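PDB 2RIJ: 2,3,4,5-tetrahydropyridine-2,6-dicarboxylate N-succinyltransferase from Campylobacter jejuni, which probably catalyses the transfer of a succinyl group from succinyl-CoA to tetrahydrodipicolinate, an early step of lysine biosynthesis through the diaminopimelate pathway. Local coordinates for residues I314-I319 with H361-S366. Residues are numbered along the deposited sequence; the frame is centred on the assembly and turned at random.
Sequences IVDAGI and HFRQDS
Ile-314 and Arg-363 sandwich the imidazole of His-361: Ile-314 CB lies over one face, 4.2 Å from the ring centroid in a CH-pi contact, while Arg-363 CD sits over the centre of the opposite face. At the ring's edge waits Asp-316. His-361 NE2 donates a short, nearly straight hydrogen bond of 2.7 Å to Asp-316 OD1, close to the ring plane but arriving from above the carboxylate, whose plane is turned 74° from the imidazole. His-361 thus has both faces packed and its rotation fixed by one polar bond. The other carboxylate oxygen is used as well: Asp-316 OD2 packs against Arg-363 CB and accepts from a water 2.6 Å away, which in turn accepts from Gln-364 N. Beneath these groups two parallel strands pair, with Phe-362 N bonding Ile-314 O (2.8 Å) and Asp-316 N bonding Phe-362 O (3.1 Å). Phe-362, with CG anti to its carbonyl carbon (chi1 -64°), meets Val-315 CG2 on the other face of the sheet and stacks edge-to-face with Phe-327. Past the type II turn from Asp-316 to Ile-319, Ile-319 CD1 reaches Gln-364 CB at 3.8 Å. The arrangement illustrates how the left-handed parallel beta-helix of hexapeptide-repeat acyltransferases passes its sheet on to a C-terminal strand, here at a predicted succinyl-CoA site that includes Asp-316, Arg-363 and Gln-364.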
loop_
_atom_site.group_PDB
_atom_site.type_symbol
_atom_site.label_atom_id
_atom_site.label_comp_id
_atom_site.label_asym_id
_atom_site.label_seq_id
_atom_site.Cartn_x
_atom_site.Cartn_y
_atom_site.Cartn_z
ATOM N N ILE A 314 -14.367 -17.703 8.747
ATOM C CA ILE A 314 -13.601 -18.146 7.588
ATOM C C ILE A 314 -12.223 -17.538 7.659
ATOM O O ILE A 314 -12.077 -16.344 7.915
ATOM C CB ILE A 314 -14.233 -17.721 6.288
ATOM C CG1 ILE A 314 -15.642 -18.307 6.149
ATOM C CG2 ILE A 314 -13.350 -18.141 5.069
ATOM C CD1 ILE A 314 -16.298 -17.810 4.898
ATOM N N VAL A 315 -11.214 -18.382 7.500
ATOM C CA VAL A 315 -9.824 -17.939 7.324
ATOM C C VAL A 315 -9.437 -18.370 5.918
ATOM O O VAL A 315 -9.426 -19.557 5.583
ATOM C CB VAL A 315 -8.873 -18.515 8.357
ATOM C CG1 VAL A 315 -7.429 -18.052 8.118
ATOM C CG2 VAL A 315 -9.294 -18.124 9.798
ATOM N N ASP A 316 -9.138 -17.393 5.086
ATOM C CA ASP A 316 -8.780 -17.731 3.680
ATOM C C ASP A 316 -7.464 -18.538 3.611
ATOM O O ASP A 316 -6.541 -18.400 4.462
ATOM C CB ASP A 316 -8.592 -16.473 2.831
ATOM C CG ASP A 316 -9.916 -15.838 2.346
ATOM O OD1 ASP A 316 -11.059 -16.328 2.601
ATOM O OD2 ASP A 316 -9.773 -14.792 1.674
ATOM N N ALA A 317 -7.351 -19.332 2.559
ATOM C CA ALA A 317 -6.135 -20.074 2.319
ATOM C C ALA A 317 -4.943 -19.141 2.381
ATOM O O ALA A 317 -4.979 -17.990 1.882
ATOM C CB ALA A 317 -6.216 -20.796 0.948
ATOM N N GLY A 318 -3.883 -19.578 3.081
ATOM C CA GLY A 318 -2.617 -18.829 3.099
ATOM C C GLY A 318 -2.558 -17.753 4.171
ATOM O O GLY A 318 -1.522 -17.205 4.439
ATOM N N ILE A 319 -3.653 -17.482 4.850
ATOM C CA ILE A 319 -3.682 -16.373 5.803
ATOM C C ILE A 319 -3.219 -16.871 7.148
ATOM O O ILE A 319 -3.722 -17.873 7.653
ATOM C CB ILE A 319 -5.160 -15.778 5.956
ATOM C CG1 ILE A 319 -5.635 -15.156 4.642
ATOM C CG2 ILE A 319 -5.258 -14.787 7.115
ATOM C CD1 ILE A 319 -4.861 -13.981 4.198
ATOM N N HIS A 361 -14.548 -13.075 8.785
ATOM C CA HIS A 361 -13.898 -13.512 7.563
ATOM C C HIS A 361 -12.564 -12.823 7.481
ATOM O O HIS A 361 -12.484 -11.611 7.238
ATOM C CB HIS A 361 -14.765 -13.239 6.347
ATOM C CG HIS A 361 -14.204 -13.782 5.067
ATOM N ND1 HIS A 361 -14.902 -13.733 3.884
ATOM C CD2 HIS A 361 -13.048 -14.439 4.796
ATOM C CE1 HIS A 361 -14.176 -14.294 2.929
ATOM N NE2 HIS A 361 -13.062 -14.762 3.464
ATOM N N PHE A 362 -11.500 -13.596 7.693
ATOM C CA PHE A 362 -10.138 -13.093 7.613
ATOM C C PHE A 362 -9.609 -13.323 6.184
ATOM O O PHE A 362 -9.624 -14.430 5.644
ATOM C CB PHE A 362 -9.193 -13.756 8.636
ATOM C CG PHE A 362 -9.556 -13.477 10.085
ATOM C CD1 PHE A 362 -9.091 -12.337 10.707
ATOM C CD2 PHE A 362 -10.387 -14.338 10.808
ATOM C CE1 PHE A 362 -9.415 -12.060 12.029
ATOM C CE2 PHE A 362 -10.693 -14.065 12.145
ATOM C CZ PHE A 362 -10.206 -12.943 12.737
ATOM N N ARG A 363 -9.191 -12.236 5.580
ATOM C CA ARG A 363 -8.735 -12.229 4.178
ATOM C C ARG A 363 -7.683 -11.169 3.976
ATOM O O ARG A 363 -7.442 -10.341 4.852
ATOM C CB ARG A 363 -9.921 -12.047 3.251
ATOM C CG ARG A 363 -10.805 -10.861 3.528
ATOM C CD ARG A 363 -11.939 -10.874 2.502
ATOM N NE ARG A 363 -12.884 -9.773 2.698
ATOM C CZ ARG A 363 -12.654 -8.516 2.321
ATOM N NH1 ARG A 363 -11.503 -8.172 1.733
ATOM N NH2 ARG A 363 -13.595 -7.592 2.527
ATOM N N GLN A 364 -6.959 -11.268 2.864
ATOM C CA GLN A 364 -6.030 -10.226 2.460
ATOM C C GLN A 364 -6.585 -9.428 1.292
ATOM O O GLN A 364 -7.153 -9.995 0.356
ATOM C CB GLN A 364 -4.672 -10.803 2.051
ATOM C CG GLN A 364 -3.608 -9.701 1.855
ATOM C CD GLN A 364 -2.149 -10.163 2.088
ATOM O OE1 GLN A 364 -1.867 -11.354 2.144
ATOM N NE2 GLN A 364 -1.234 -9.198 2.232
ATOM N N ASP A 365 -6.451 -8.103 1.353
ATOM C CA ASP A 365 -6.803 -7.269 0.213
ATOM C C ASP A 365 -5.694 -7.428 -0.817
ATOM O O ASP A 365 -4.553 -7.123 -0.558
ATOM C CB ASP A 365 -6.984 -5.824 0.634
ATOM C CG ASP A 365 -7.499 -4.929 -0.509
ATOM O OD1 ASP A 365 -6.902 -4.877 -1.602
ATOM O OD2 ASP A 365 -8.492 -4.259 -0.297
ATOM N N SER A 366 -5.998 -8.013 -1.968
ATOM C CA SER A 366 -4.908 -8.346 -2.865
ATOM C C SER A 366 -4.369 -7.159 -3.657
ATOM O O SER A 366 -3.266 -7.256 -4.168
ATOM C CB SER A 366 -5.197 -9.597 -3.719
ATOM O OG SER A 366 -6.354 -9.454 -4.434
HETATM O O HOH W 1 -7.463 -13.599 1.251
HETATM O O HOH W 2 -1.212 -13.979 3.408
#